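Local coordinates for glutamine aminotransferase class-II domain protein (Ruegeria pomeroyi, PDB 3MDN) that is probably a glutamine amidotransferase of class II, a family whose Ntn-type domain releases ammonia from glutamine for transfer to an acceptor, at residues D[12-17]-D[82-87]; D[106-111]-D[193-198]. One frame throughout, in Å; residues are numbered along the deposited sequence.

Contact 1. Residues D[12-17]-D[82-87]; sequences TPIFLE and GLFLSH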
ATOM      1  N   THR D  12     -24.650  10.812 -19.746  1.00 25.57           N
ATOM      2  CA  THR D  12     -25.287   9.566 -19.300  1.00 26.15           C
ATOM      3  C   THR D  12     -24.286   8.684 -18.520  1.00 25.40           C
ATOM      4  O   THR D  12     -23.158   8.519 -18.980  1.00 24.97           O
ATOM      5  CB  THR D  12     -25.812   8.791 -20.516  1.00 25.59           C
ATOM      6  OG1 THR D  12     -26.752   9.614 -21.188  1.00 27.85           O
ATOM      7  CG2 THR D  12     -26.498   7.516 -20.113  1.00 26.17           C
ATOM      8  N   PRO D  13     -24.705   8.102 -17.367  1.00 25.80           N
ATOM      9  CA  PRO D  13     -23.721   7.367 -16.580  1.00 26.50           C
ATOM     10  C   PRO D  13     -23.053   6.217 -17.333  1.00 27.02           C
ATOM     11  O   PRO D  13     -23.732   5.446 -18.001  1.00 27.11           O
ATOM     12  CB  PRO D  13     -24.525   6.851 -15.354  1.00 27.04           C
ATOM     13  CG  PRO D  13     -25.679   7.811 -15.222  1.00 26.99           C
ATOM     14  CD  PRO D  13     -26.012   8.182 -16.687  1.00 25.20           C
ATOM     15  N   ILE D  14     -21.728   6.132 -17.221  1.00 27.22           N
ATOM     16  CA  ILE D  14     -20.938   4.992 -17.710  1.00 26.98           C
ATOM     17  C   ILE D  14     -20.048   4.384 -16.572  1.00 27.29           C
ATOM     18  O   ILE D  14     -19.813   5.026 -15.552  1.00 26.26           O
ATOM     19  CB  ILE D  14     -20.054   5.421 -18.903  1.00 28.16           C
ATOM     20  CG1 ILE D  14     -19.117   6.566 -18.485  1.00 29.06           C
ATOM     21  CG2 ILE D  14     -20.929   5.897 -20.128  1.00 26.78           C
ATOM     22  CD1 ILE D  14     -18.121   6.981 -19.554  1.00 28.31           C
ATOM     23  N   PHE D  15     -19.576   3.150 -16.743  1.00 26.61           N
ATOM     24  CA  PHE D  15     -18.595   2.597 -15.846  1.00 27.63           C
ATOM     25  C   PHE D  15     -17.301   3.402 -15.913  1.00 28.30           C
ATOM     26  O   PHE D  15     -16.833   3.774 -17.002  1.00 28.87           O
ATOM     27  CB  PHE D  15     -18.320   1.126 -16.178  1.00 27.99           C
ATOM     28  CG  PHE D  15     -19.515   0.218 -16.007  1.00 27.97           C
ATOM     29  CD1 PHE D  15     -19.886  -0.239 -14.742  1.00 27.50           C
ATOM     30  CD2 PHE D  15     -20.263  -0.189 -17.118  1.00 27.64           C
ATOM     31  CE1 PHE D  15     -20.996  -1.090 -14.580  1.00 27.63           C
ATOM     32  CE2 PHE D  15     -21.367  -1.023 -16.975  1.00 27.21           C
ATOM     33  CZ  PHE D  15     -21.732  -1.488 -15.691  1.00 28.05           C
ATOM     34  N   LEU D  16     -16.710   3.679 -14.757  1.00 28.18           N
ATOM     35  CA  LEU D  16     -15.543   4.556 -14.732  1.00 28.62           C
ATOM     36  C   LEU D  16     -14.487   4.060 -15.731  1.00 29.43           C
ATOM     37  O   LEU D  16     -13.902   4.849 -16.470  1.00 28.67           O
ATOM     38  CB  LEU D  16     -14.960   4.693 -13.323  1.00 26.90           C
ATOM     39  CG  LEU D  16     -15.923   5.025 -12.170  1.00 27.26           C
ATOM     40  CD1 LEU D  16     -15.147   5.232 -10.864  1.00 23.90           C
ATOM     41  CD2 LEU D  16     -16.818   6.236 -12.435  1.00 26.55           C
ATOM     42  N   GLU D  17     -14.286   2.745 -15.767  1.00 30.41           N
ATOM     43  CA  GLU D  17     -13.316   2.149 -16.675  1.00 32.27           C
ATOM     44  C   GLU D  17     -13.515   2.524 -18.157  1.00 33.43           C
ATOM     45  O   GLU D  17     -12.546   2.551 -18.894  1.00 33.35           O
ATOM     46  CB  GLU D  17     -13.282   0.625 -16.518  1.00 32.11           C
ATOM     47  CG  GLU D  17     -14.536  -0.097 -16.984  1.00 32.77           C
ATOM     48  CD  GLU D  17     -14.412  -1.615 -16.892  1.00 34.98           C
ATOM     49  OE1 GLU D  17     -13.354  -2.098 -16.432  1.00 37.18           O
ATOM     50  OE2 GLU D  17     -15.376  -2.334 -17.242  1.00 34.88           O
ATOM     51  N   GLY D  82     -22.184   9.652 -14.028  1.00 23.77           N
ATOM     52  CA  GLY D  82     -22.459  10.565 -15.102  1.00 23.55           C
ATOM     53  C   GLY D  82     -21.582  11.797 -14.979  1.00 24.06           C
ATOM     54  O   GLY D  82     -21.642  12.684 -15.835  1.00 22.77           O
ATOM     55  N   LEU D  83     -20.741  11.844 -13.935  1.00 23.52           N
ATOM     56  CA  LEU D  83     -19.828  12.974 -13.778  1.00 24.28           C
ATOM     57  C   LEU D  83     -18.649  12.556 -12.950  1.00 24.58           C
ATOM     58  O   LEU D  83     -18.784  12.316 -11.735  1.00 24.28           O
ATOM     59  CB  LEU D  83     -20.521  14.185 -13.119  1.00 24.18           C
ATOM     60  CG  LEU D  83     -20.036  15.570 -13.612  1.00 26.03           C
ATOM     61  CD1 LEU D  83     -20.877  16.706 -12.988  1.00 26.29           C
ATOM     62  CD2 LEU D  83     -18.532  15.845 -13.392  1.00 24.34           C
ATOM     63  N   PHE D  84     -17.488  12.440 -13.586  1.00 24.16           N
ATOM     64  CA  PHE D  84     -16.310  12.064 -12.828  1.00 25.40           C
ATOM     65  C   PHE D  84     -14.998  12.607 -13.413  1.00 26.42           C
ATOM     66  O   PHE D  84     -14.970  13.038 -14.556  1.00 25.48           O
ATOM     67  CB  PHE D  84     -16.247  10.546 -12.616  1.00 24.08           C
ATOM     68  CG  PHE D  84     -16.150   9.735 -13.893  1.00 23.49           C
ATOM     69  CD1 PHE D  84     -14.924   9.319 -14.365  1.00 21.32           C
ATOM     70  CD2 PHE D  84     -17.296   9.351 -14.581  1.00 19.48           C
ATOM     71  CE1 PHE D  84     -14.842   8.550 -15.514  1.00 24.11           C
ATOM     72  CE2 PHE D  84     -17.230   8.576 -15.717  1.00 18.81           C
ATOM     73  CZ  PHE D  84     -16.010   8.174 -16.194  1.00 22.19           C
ATOM     74  N   LEU D  85     -13.929  12.539 -12.607  1.00 27.72           N
ATOM     75  CA  LEU D  85     -12.605  13.068 -12.949  1.00 29.44           C
ATOM     76  C   LEU D  85     -11.618  11.974 -12.581  1.00 30.57           C
ATOM     77  O   LEU D  85     -11.725  11.434 -11.468  1.00 29.46           O
ATOM     78  CB  LEU D  85     -12.330  14.319 -12.089  1.00 29.42           C
ATOM     79  CG  LEU D  85     -12.805  15.712 -12.571  1.00 32.05           C
ATOM     80  CD1 LEU D  85     -14.292  15.774 -12.772  1.00 33.14           C
ATOM     81  CD2 LEU D  85     -12.347  16.763 -11.535  1.00 36.38           C
ATOM     82  N   SER D  86     -10.668  11.655 -13.463  1.00 31.57           N
ATOM     83  CA  SER D  86      -9.622  10.673 -13.176  1.00 34.46           C
ATOM     84  C   SER D  86      -8.249  11.063 -13.730  1.00 36.64           C
ATOM     85  O   SER D  86      -8.182  11.742 -14.757  1.00 36.44           O
ATOM     86  CB  SER D  86     -10.018   9.276 -13.614  1.00 34.24           C
ATOM     87  OG  SER D  86     -10.528   9.276 -14.910  1.00 38.22           O
ATOM     88  N   HIS D  87      -7.159  10.652 -13.058  1.00 39.24           N
ATOM     89  CA  HIS D  87      -5.858  11.382 -13.168  1.00 42.75           C
ATOM     90  C   HIS D  87      -4.613  10.582 -12.749  1.00 43.84           C
ATOM     91  O   HIS D  87      -4.464  10.231 -11.590  1.00 44.21           O
ATOM     92  CB  HIS D  87      -5.925  12.756 -12.403  1.00 44.28           C
ATOM     93  CG  HIS D  87      -4.609  13.503 -12.318  1.00 47.84           C
ATOM     94  ND1 HIS D  87      -4.165  14.368 -13.305  1.00 50.68           N
ATOM     95  CD2 HIS D  87      -3.654  13.523 -11.353  1.00 50.14           C
ATOM     96  CE1 HIS D  87      -2.991  14.871 -12.960  1.00 51.56           C
ATOM     97  NE2 HIS D  87      -2.658  14.377 -11.776  1.00 52.39           N
TER
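Phe84 carries most of this contact, with Leu16 on its ring and Gly82 against Pro13 at the other end. Leu16 lays one methyl over the centre of the aromatic face, CD2 standing 3.8 Å from the centroid of the Phe84 ring and 13° off its normal, a CH-pi contact. Phe84 reaches it with CG set between the backbone N and the carbonyl carbon (chi1 62°). The Ile14 side chain crosses that of Phe84 at about a right angle and puts CG1 at the ring's edge, in its plane, 3.9 Å from CE2 of Phe84. Where the chain turns at Gly82 the backbones themselves touch, the CA atoms of Pro13 and Gly82 being 3.7 Å apart. Trp50 and Val48 of strand 47-51 pack on Phe84 and Leu16 respectively, and helix 70-78 also touches Leu16. An alanine in place of Phe84 would probably leave the Leu16 methyl and Ile14 CG1 without their aromatic partner and open a gap between the two segments. Strand 13-15 pairs with 80-81, whereas 84-87 runs between 47-51 and 6-10 in another sheet. With no hydrogen bond between them, the two segments meet through dispersion and CH-pi packing, while backbone bonds to other residues, such as Ile14 with Ser81 and Gly82 with Gly11, hold each in place.

Contact 2. Residues D[106-111]-D[193-198]; sequences ARRWCF and DGQTLY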
ATOM      1  N   ALA D 106     -13.313  19.039  -1.769  1.00 28.99           N
ATOM      2  CA  ALA D 106     -13.711  19.691  -0.533  1.00 30.15           C
ATOM      3  C   ALA D 106     -15.151  20.133  -0.751  1.00 29.78           C
ATOM      4  O   ALA D 106     -15.455  20.737  -1.780  1.00 30.23           O
ATOM      5  CB  ALA D 106     -12.795  20.873  -0.222  1.00 29.49           C
ATOM      6  N   ARG D 107     -16.028  19.793   0.192  1.00 29.32           N
ATOM      7  CA  ARG D 107     -17.461  20.044   0.048  1.00 29.40           C
ATOM      8  C   ARG D 107     -18.027  19.402  -1.232  1.00 29.10           C
ATOM      9  O   ARG D 107     -17.785  18.232  -1.470  1.00 29.16           O
ATOM     10  CB  ARG D 107     -17.718  21.550   0.062  1.00 29.84           C
ATOM     11  CG  ARG D 107     -17.304  22.163   1.380  1.00 30.47           C
ATOM     12  CD  ARG D 107     -17.412  23.664   1.342  1.00 27.50           C
ATOM     13  NE  ARG D 107     -16.898  24.187   2.605  1.00 30.13           N
ATOM     14  CZ  ARG D 107     -16.915  25.465   2.946  1.00 29.25           C
ATOM     15  NH1 ARG D 107     -17.429  26.367   2.100  1.00 27.22           N
ATOM     16  NH2 ARG D 107     -16.423  25.837   4.124  1.00 28.54           N
ATOM     17  N   ARG D 108     -18.758  20.160  -2.056  1.00 28.31           N
ATOM     18  CA  ARG D 108     -19.327  19.613  -3.311  1.00 28.53           C
ATOM     19  C   ARG D 108     -18.343  19.528  -4.503  1.00 27.14           C
ATOM     20  O   ARG D 108     -18.675  18.919  -5.556  1.00 25.58           O
ATOM     21  CB  ARG D 108     -20.566  20.418  -3.779  1.00 29.43           C
ATOM     22  CG  ARG D 108     -21.804  20.437  -2.848  1.00 33.21           C
ATOM     23  CD  ARG D 108     -22.924  21.363  -3.430  1.00 37.13           C
ATOM     24  NE  ARG D 108     -23.075  21.137  -4.877  1.00 43.94           N
ATOM     25  CZ  ARG D 108     -23.824  21.862  -5.715  1.00 45.42           C
ATOM     26  NH1 ARG D 108     -24.531  22.902  -5.272  1.00 47.11           N
ATOM     27  NH2 ARG D 108     -23.864  21.543  -7.007  1.00 44.17           N
ATOM     28  N   TRP D 109     -17.164  20.137  -4.349  1.00 25.85           N
ATOM     29  CA  TRP D 109     -16.253  20.395  -5.479  1.00 25.21           C
ATOM     30  C   TRP D 109     -15.076  19.420  -5.535  1.00 25.94           C
ATOM     31  O   TRP D 109     -14.622  18.943  -4.491  1.00 24.30           O
ATOM     32  CB  TRP D 109     -15.688  21.812  -5.386  1.00 24.73           C
ATOM     33  CG  TRP D 109     -16.701  22.857  -5.655  1.00 25.37           C
ATOM     34  CD1 TRP D 109     -17.626  23.364  -4.790  1.00 24.69           C
ATOM     35  CD2 TRP D 109     -16.908  23.527  -6.911  1.00 26.31           C
ATOM     36  NE1 TRP D 109     -18.396  24.335  -5.428  1.00 22.45           N
ATOM     37  CE2 TRP D 109     -17.976  24.444  -6.732  1.00 25.48           C
ATOM     38  CE3 TRP D 109     -16.317  23.416  -8.166  1.00 27.86           C
ATOM     39  CZ2 TRP D 109     -18.444  25.258  -7.761  1.00 26.12           C
ATOM     40  CZ3 TRP D 109     -16.777  24.222  -9.195  1.00 29.77           C
ATOM     41  CH2 TRP D 109     -17.838  25.141  -8.986  1.00 28.58           C
ATOM     42  N   CYS D 110     -14.616  19.114  -6.744  1.00 25.97           N
ATOM     43  CA  CYS D 110     -13.388  18.349  -6.903  1.00 27.50           C
ATOM     44  C   CYS D 110     -12.598  18.973  -8.005  1.00 27.50           C
ATOM     45  O   CYS D 110     -13.139  19.772  -8.764  1.00 29.45           O
ATOM     46  CB  CYS D 110     -13.653  16.869  -7.195  1.00 27.57           C
ATOM     47  SG  CYS D 110     -14.676  16.542  -8.638  1.00 28.13           S
ATOM     48  N   PHE D 111     -11.330  18.608  -8.121  1.00 27.72           N
ATOM     49  CA  PHE D 111     -10.400  19.416  -8.893  1.00 28.07           C
ATOM     50  C   PHE D 111      -9.141  18.616  -9.181  1.00 27.26           C
ATOM     51  O   PHE D 111      -8.661  17.888  -8.328  1.00 27.67           O
ATOM     52  CB  PHE D 111     -10.069  20.653  -8.041  1.00 28.60           C
ATOM     53  CG  PHE D 111      -9.127  21.634  -8.689  1.00 29.06           C
ATOM     54  CD1 PHE D 111      -7.755  21.456  -8.604  1.00 30.67           C
ATOM     55  CD2 PHE D 111      -9.621  22.753  -9.342  1.00 30.77           C
ATOM     56  CE1 PHE D 111      -6.890  22.360  -9.182  1.00 32.29           C
ATOM     57  CE2 PHE D 111      -8.769  23.674  -9.926  1.00 33.46           C
ATOM     58  CZ  PHE D 111      -7.398  23.473  -9.853  1.00 34.80           C
ATOM     59  N   ASP D 193     -18.693  20.815  -9.660  1.00 25.48           N
ATOM     60  CA  ASP D 193     -19.478  20.965  -8.431  1.00 25.92           C
ATOM     61  C   ASP D 193     -20.474  19.837  -8.360  1.00 26.39           C
ATOM     62  O   ASP D 193     -21.363  19.856  -7.536  1.00 26.63           O
ATOM     63  CB  ASP D 193     -20.215  22.314  -8.389  1.00 26.48           C
ATOM     64  CG  ASP D 193     -21.055  22.569  -9.648  1.00 26.10           C
ATOM     65  OD1 ASP D 193     -21.207  21.639 -10.483  1.00 25.33           O
ATOM     66  OD2 ASP D 193     -21.551  23.705  -9.816  1.00 26.25           O
ATOM     67  N   GLY D 194     -20.338  18.851  -9.238  1.00 27.12           N
ATOM     68  CA  GLY D 194     -21.276  17.741  -9.245  1.00 27.95           C
ATOM     69  C   GLY D 194     -22.491  17.953 -10.121  1.00 29.22           C
ATOM     70  O   GLY D 194     -23.290  17.040 -10.276  1.00 30.52           O
ATOM     71  N   GLN D 195     -22.628  19.148 -10.695  1.00 28.80           N
ATOM     72  CA  GLN D 195     -23.648  19.430 -11.719  1.00 29.58           C
ATOM     73  C   GLN D 195     -23.065  19.880 -13.076  1.00 27.74           C
ATOM     74  O   GLN D 195     -23.533  19.466 -14.146  1.00 26.98           O
ATOM     75  CB  GLN D 195     -24.615  20.496 -11.197  1.00 30.81           C
ATOM     76  CG  GLN D 195     -25.761  19.940 -10.306  1.00 34.53           C
ATOM     77  CD  GLN D 195     -27.091  19.876 -11.106  1.00 42.12           C
ATOM     78  OE1 GLN D 195     -27.897  20.835 -11.104  1.00 43.69           O
ATOM     79  NE2 GLN D 195     -27.295  18.770 -11.829  1.00 42.68           N
ATOM     80  N   THR D 196     -22.038  20.722 -13.019  1.00 26.30           N
ATOM     81  CA  THR D 196     -21.389  21.261 -14.216  1.00 25.38           C
ATOM     82  C   THR D 196     -19.954  20.778 -14.214  1.00 24.82           C
ATOM     83  O   THR D 196     -19.370  20.659 -13.154  1.00 23.15           O
ATOM     84  CB  THR D 196     -21.409  22.815 -14.210  1.00 25.44           C
ATOM     85  OG1 THR D 196     -22.763  23.269 -14.158  1.00 24.26           O
ATOM     86  CG2 THR D 196     -20.747  23.393 -15.452  1.00 24.40           C
ATOM     87  N   LEU D 197     -19.378  20.534 -15.390  1.00 24.83           N
ATOM     88  CA  LEU D 197     -17.987  20.126 -15.467  1.00 25.17           C
ATOM     89  C   LEU D 197     -17.228  21.285 -16.125  1.00 25.35           C
ATOM     90  O   LEU D 197     -17.698  21.837 -17.124  1.00 24.98           O
ATOM     91  CB  LEU D 197     -17.843  18.854 -16.310  1.00 25.64           C
ATOM     92  CG  LEU D 197     -16.406  18.489 -16.718  1.00 27.89           C
ATOM     93  CD1 LEU D 197     -15.594  18.188 -15.450  1.00 24.65           C
ATOM     94  CD2 LEU D 197     -16.350  17.272 -17.690  1.00 27.98           C
ATOM     95  N   TYR D 198     -16.076  21.648 -15.568  1.00 23.56           N
ATOM     96  CA  TYR D 198     -15.296  22.780 -16.063  1.00 23.57           C
ATOM     97  C   TYR D 198     -13.917  22.302 -16.467  1.00 23.78           C
ATOM     98  O   TYR D 198     -13.411  21.316 -15.925  1.00 22.23           O
ATOM     99  CB  TYR D 198     -15.083  23.835 -14.969  1.00 23.90           C
ATOM    100  CG  TYR D 198     -16.351  24.473 -14.466  1.00 24.38           C
ATOM    101  CD1 TYR D 198     -16.946  24.030 -13.289  1.00 24.76           C
ATOM    102  CD2 TYR D 198     -16.987  25.481 -15.204  1.00 25.77           C
ATOM    103  CE1 TYR D 198     -18.119  24.603 -12.819  1.00 25.46           C
ATOM    104  CE2 TYR D 198     -18.175  26.072 -14.731  1.00 28.10           C
ATOM    105  CZ  TYR D 198     -18.721  25.628 -13.540  1.00 24.42           C
ATOM    106  OH  TYR D 198     -19.898  26.157 -13.075  1.00 25.76           O
TER
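Arg108 and Asp193 supply the polar part of this contact. The guanidinium of Arg108 turns to the backbone carbonyl of Asp193, where NH2 donates to O over 3.1 Å from above the carbonyl plane, and NE adds a weak bond to the same oxygen. A bend at chi3 (44°) turns the end of the arginine chain for this two-pronged grip. The carboxylate plays a different part: OD2 of Asp193 is 4.2 Å from NH2 of Arg108 and well out of the guanidinium plane, an electrostatic neighbour at most. Its other oxygen is taken up by its own loop. OD1 of Asp193 accepts from N of Gln195 at 2.9 Å, from above the carboxylate plane, and from N of Thr196 at 2.8 Å, nearly along the C-O axis, so two bonds fix the rotation of the carboxylate.

The apolar part centres on Trp109. CB of Asp193 sits over one face of the indole, offset toward the rim, 3.5 Å from the centroid of the six-membered ring in a CH-pi contact. The two side chains lie side by side, pointing the same way. Beyond them, CH2 of Trp109 approaches CE1 of Tyr198 at 3.9 Å, while Phe149 of helix 144-154 and Leu157 also pack on the tryptophan. Tyr198 in turn carries CG2 of Thr196 over one face of its ring.

The two donors to OD1 make an Asx turn and an Asx motif in the loop that links the antiparallel strands 185-192 and 197-203. Beside it, a type II' beta turn from Ala106 to Trp109 joins strands 104-106 and 109-114, making a beta hairpin. The arrangement thus brings together two strand connections at one end of an antiparallel sheet of this Ntn-type domain.

Overall arrangement
Contact 1 is partly buried and contact 2 lies at the surface, their centres about 13 Å apart. Contact 1 itself joins two sheets, the small one of strands 13-15 and 80-81 and the one holding 84-87; contact 2 brings together connections at strands 109-114 and 197-203 of a third. Leu85 packs between the sheets, its CD2 3.7 Å from SG of Cys110, while Leu83 reaches the loop at Gly194. The apolar cluster of contact 1 gathers buried Phe84, Leu16 and Ile14. In contact 2 the aromatic part belongs to buried Trp109 and the carbonyl grip to exposed Arg108, and its Asp193 loop is braced by an Asx turn of its own.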